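Local coordinates for protein type III effector (PDB 2QHQ) that is of unestablished biochemical function but belongs to the HopJ family of type III effectors, and so may act as a bacterial secreted effector, at the interface of chains A and B. Residues are numbered along the deposited sequence; one frame, centred on the assembly and turned at random. Chains: chain A/B, Unknown function protein VPA0580.

Contact 1: the interface of chains A and B. Residues chain A 115-116; chain B 14-15, 18, 72-73.
A:Gln116 reaches out of strand 115-117 of chain A and lays its side chain between two parts of chain B, helix 14-23 and the residues that close helix 67-72. It loses 72 Å² of its surface to the partner, far more than any neighbour here. Its CG stands anti to the backbone N (chi1 168°) and the chain stays extended through CD, which carries the terminal amide away from its own strand toward the helix. There it meets B:Leu14 tip to tip: the methyl CD2 of B:Leu14 lies 3.6 Å from the amide carbon CD of A:Gln116. The amide oxygen OE1 of A:Gln116 sits 3.3 Å from that same CD2. A second methyl, CD1 of B:Leu18, approaches the same OE1 of A:Gln116 at 3.3 Å, from one helical turn further on, its side chain running at a slant to the glutamine. B:Gln15 adds a looser touch, its OE1 4.1 Å from OE1 of A:Gln116.

Alongside the aliphatic part of A:Gln116 runs B:Asn73, pointing the same way. Its side-chain amide oxygen OD1 is 3.4 Å from the methylene CG of A:Gln116, and the two amide planes are nearly perpendicular, 86° apart. OD1 of B:Asn73 also lies 3.6 Å from OE1 of A:Gln116; both oxygens can only accept, so this pairing offers no N-H to bond. The backbone O of B:Leu72 comes within 3.6 Å of CA of A:Gln116, and A:Ile115 adds little beyond its backbone.

Each residue type suits its place: glutamine is long enough to reach from strand 115-117 to helix 14-23, where its oxygen packs against leucine methyls, leucines offer branched methyls from a helix face, and asparagine is short enough to flank the chain. The contact is thus one of van der Waals fit, and it may help to position the two copies, although the structure alone does not show that this pairing exists in solution.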
loop_
_atom_site.group_PDB
_atom_site.type_symbol
_atom_site.label_atom_id
_atom_site.label_comp_id
_atom_site.label_asym_id
_atom_site.label_seq_id
_atom_site.Cartn_x
_atom_site.Cartn_y
_atom_site.Cartn_z
ATOM N N ILE A 115 8.983 2.817 1.521
ATOM C CA ILE A 115 7.903 2.681 2.529
ATOM C C ILE A 115 7.610 1.199 2.773
ATOM O O ILE A 115 7.428 0.441 1.822
ATOM C CB ILE A 115 6.587 3.407 2.047
ATOM C CG1 ILE A 115 6.731 4.935 2.122
ATOM C CG2 ILE A 115 5.353 2.976 2.841
ATOM C CD1 ILE A 115 6.700 5.520 3.532
ATOM N N GLN A 116 7.550 0.811 4.054
ATOM C CA GLN A 116 7.191 -0.533 4.456
ATOM C C GLN A 116 6.416 -0.448 5.778
ATOM O O GLN A 116 6.984 -0.030 6.783
ATOM C CB GLN A 116 8.494 -1.333 4.601
ATOM C CG GLN A 116 8.437 -2.687 5.265
ATOM C CD GLN A 116 9.793 -3.373 5.219
ATOM O OE1 GLN A 116 10.216 -3.858 4.171
ATOM N NE2 GLN A 116 10.481 -3.421 6.357
ATOM N N LEU B 14 12.993 -10.164 4.193
ATOM C CA LEU B 14 12.057 -9.320 3.472
ATOM C C LEU B 14 12.762 -8.305 2.570
ATOM O O LEU B 14 12.398 -8.169 1.406
ATOM C CB LEU B 14 11.106 -8.615 4.452
ATOM C CG LEU B 14 10.100 -7.623 3.831
ATOM C CD1 LEU B 14 9.199 -8.362 2.857
ATOM C CD2 LEU B 14 9.294 -6.933 4.923
ATOM N N GLN B 15 13.753 -7.590 3.098
ATOM C CA GLN B 15 14.368 -6.494 2.340
ATOM C C GLN B 15 14.966 -6.977 1.015
ATOM O O GLN B 15 14.762 -6.332 -0.030
ATOM C CB GLN B 15 15.425 -5.742 3.167
ATOM C CG GLN B 15 15.941 -4.461 2.469
ATOM C CD GLN B 15 14.832 -3.438 2.263
ATOM O OE1 GLN B 15 14.142 -3.063 3.215
ATOM N NE2 GLN B 15 14.645 -2.995 1.021
ATOM N N LEU B 18 12.316 -7.648 -1.602
ATOM C CA LEU B 18 11.768 -6.395 -2.155
ATOM C C LEU B 18 12.782 -5.762 -3.123
ATOM O O LEU B 18 12.407 -5.243 -4.178
ATOM C CB LEU B 18 11.399 -5.422 -1.018
ATOM C CG LEU B 18 10.214 -5.866 -0.134
ATOM C CD1 LEU B 18 10.003 -4.917 1.041
ATOM C CD2 LEU B 18 8.918 -5.977 -0.950
ATOM N N LEU B 72 1.028 -3.388 2.263
ATOM C CA LEU B 72 1.957 -3.096 3.361
ATOM C C LEU B 72 3.296 -2.569 2.840
ATOM O O LEU B 72 3.899 -1.704 3.458
ATOM C CB LEU B 72 2.165 -4.316 4.259
ATOM C CG LEU B 72 0.964 -4.754 5.130
ATOM C CD1 LEU B 72 1.379 -5.962 5.982
ATOM C CD2 LEU B 72 0.530 -3.612 6.026
ATOM N N ASN B 73 3.736 -3.082 1.694
ATOM C CA ASN B 73 5.060 -2.741 1.149
ATOM C C ASN B 73 5.039 -1.712 0.013
ATOM O O ASN B 73 6.058 -1.470 -0.634
ATOM C CB ASN B 73 5.775 -4.016 0.734
ATOM C CG ASN B 73 6.133 -4.851 1.932
ATOM O OD1 ASN B 73 6.905 -4.412 2.770
ATOM N ND2 ASN B 73 5.521 -6.003 2.060
#

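Contact 2: the interface of chains A and B. Residues chain A 118-120; chain B 72, 120, 122.
B:Leu72, at the end of helix 67-72, presses its methyl CD2 against the backbone of A:Thr119 and A:Ser120. CD2 of B:Leu72 lies 3.5 Å from the carbonyl carbon C of A:Thr119 and 3.6 Å from the amide N of A:Ser120, over the peptide unit that joins them. CD2 thus bears on the peptide face, while CD1 of B:Leu72 makes a looser touch, 4.1 Å from the backbone O of A:Glu118. A leucine suits this spot because a branched methyl can rest on a stretch of main chain without needing a polar partner.

The other apolar touch joins the two copies of one residue. CB of A:Ser120 meets CB of B:Ser120 at 3.6 Å, methylene to methylene. Their hydroxyls are set differently: OG of A:Ser120 is anti to its backbone N (chi1 -167°), whereas OG of B:Ser120 stands between the backbone N and the carbonyl carbon (chi1 51°). The like pair thus meets without sharing one conformation, in keeping with an interface that departs from exact two-fold symmetry. A small side chain such as serine would let the two backbones come close.

Polar linkage runs through water. The backbone N of A:Ser120 donates to water 1 at 2.7 Å, in a nearly straight bond (175° at H), and the water lies 2.9 Å from the backbone O of B:Leu122. This bridge uses main-chain groups at both ends and may therefore depend little on side-chain identity.

In the fold, the chain A residues form the loop between strands 115-117 and 122-123. They face the end of helix 67-72 on chain B, together with that chain's own 120 loop and the start of its strand 122-123.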
loop_
_atom_site.group_PDB
_atom_site.type_symbol
_atom_site.label_atom_id
_atom_site.label_comp_id
_atom_site.label_asym_id
_atom_site.label_seq_id
_atom_site.Cartn_x
_atom_site.Cartn_y
_atom_site.Cartn_z
ATOM N N GLU A 118 4.491 -2.346 8.933
ATOM C CA GLU A 118 4.428 -3.650 9.638
ATOM C C GLU A 118 2.996 -4.152 9.771
ATOM O O GLU A 118 2.727 -5.362 9.780
ATOM C CB GLU A 118 5.055 -3.543 11.022
ATOM C CG GLU A 118 6.577 -3.332 10.984
ATOM C CD GLU A 118 7.264 -3.558 12.333
ATOM O OE1 GLU A 118 6.605 -4.081 13.253
ATOM O OE2 GLU A 118 8.467 -3.216 12.467
ATOM N N THR A 119 2.074 -3.212 9.916
ATOM C CA THR A 119 0.666 -3.513 10.044
ATOM C C THR A 119 -0.113 -2.452 9.278
ATOM O O THR A 119 0.427 -1.395 8.929
ATOM C CB THR A 119 0.201 -3.522 11.533
ATOM O OG1 THR A 119 0.531 -2.266 12.131
ATOM C CG2 THR A 119 0.895 -4.609 12.326
ATOM N N SER A 120 -1.370 -2.748 8.996
ATOM C CA SER A 120 -2.232 -1.850 8.243
ATOM C C SER A 120 -2.803 -0.757 9.167
ATOM O O SER A 120 -3.422 -1.065 10.192
ATOM C CB SER A 120 -3.340 -2.678 7.601
ATOM O OG SER A 120 -4.023 -1.923 6.633
ATOM N N LEU B 72 1.028 -3.388 2.263
ATOM C CA LEU B 72 1.957 -3.096 3.361
ATOM C C LEU B 72 3.296 -2.569 2.840
ATOM O O LEU B 72 3.899 -1.704 3.458
ATOM C CB LEU B 72 2.165 -4.316 4.259
ATOM C CG LEU B 72 0.964 -4.754 5.130
ATOM C CD1 LEU B 72 1.379 -5.962 5.982
ATOM C CD2 LEU B 72 0.530 -3.612 6.026
ATOM N N SER B 120 -7.823 -5.994 7.564
ATOM C CA SER B 120 -6.430 -6.314 7.223
ATOM C C SER B 120 -6.162 -7.806 7.330
ATOM O O SER B 120 -6.720 -8.496 8.191
ATOM C CB SER B 120 -5.448 -5.522 8.079
ATOM O OG SER B 120 -5.769 -5.642 9.428
ATOM N N LEU B 122 -2.724 -9.127 7.014
ATOM C CA LEU B 122 -1.334 -9.443 7.392
ATOM C C LEU B 122 -0.809 -8.544 8.497
ATOM O O LEU B 122 -1.034 -7.330 8.475
ATOM C CB LEU B 122 -0.376 -9.314 6.187
ATOM C CG LEU B 122 -0.535 -10.277 5.002
ATOM C CD1 LEU B 122 0.456 -9.891 3.890
ATOM C CD2 LEU B 122 -0.368 -11.767 5.443
HETATM O O HOH W 1 -2.262 -5.185 9.898
#

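Contact 1 and contact 2 are neighbouring patches of one A–B interface, the centres of their C-alpha atoms about 11 Å apart. B:Leu72 belongs to both, lending its backbone to contact 1 and its side chain to contact 2. On chain A the two follow one another along the sequence, so one C-terminal segment meets the end of helix 67-72 in both, with helix 14-23 joining in contact 1 and the partner's C-terminal region in contact 2. Within these two patches the contact rests on van der Waals packing and a water bridge; the structure alone does not show that this pairing is the biological one.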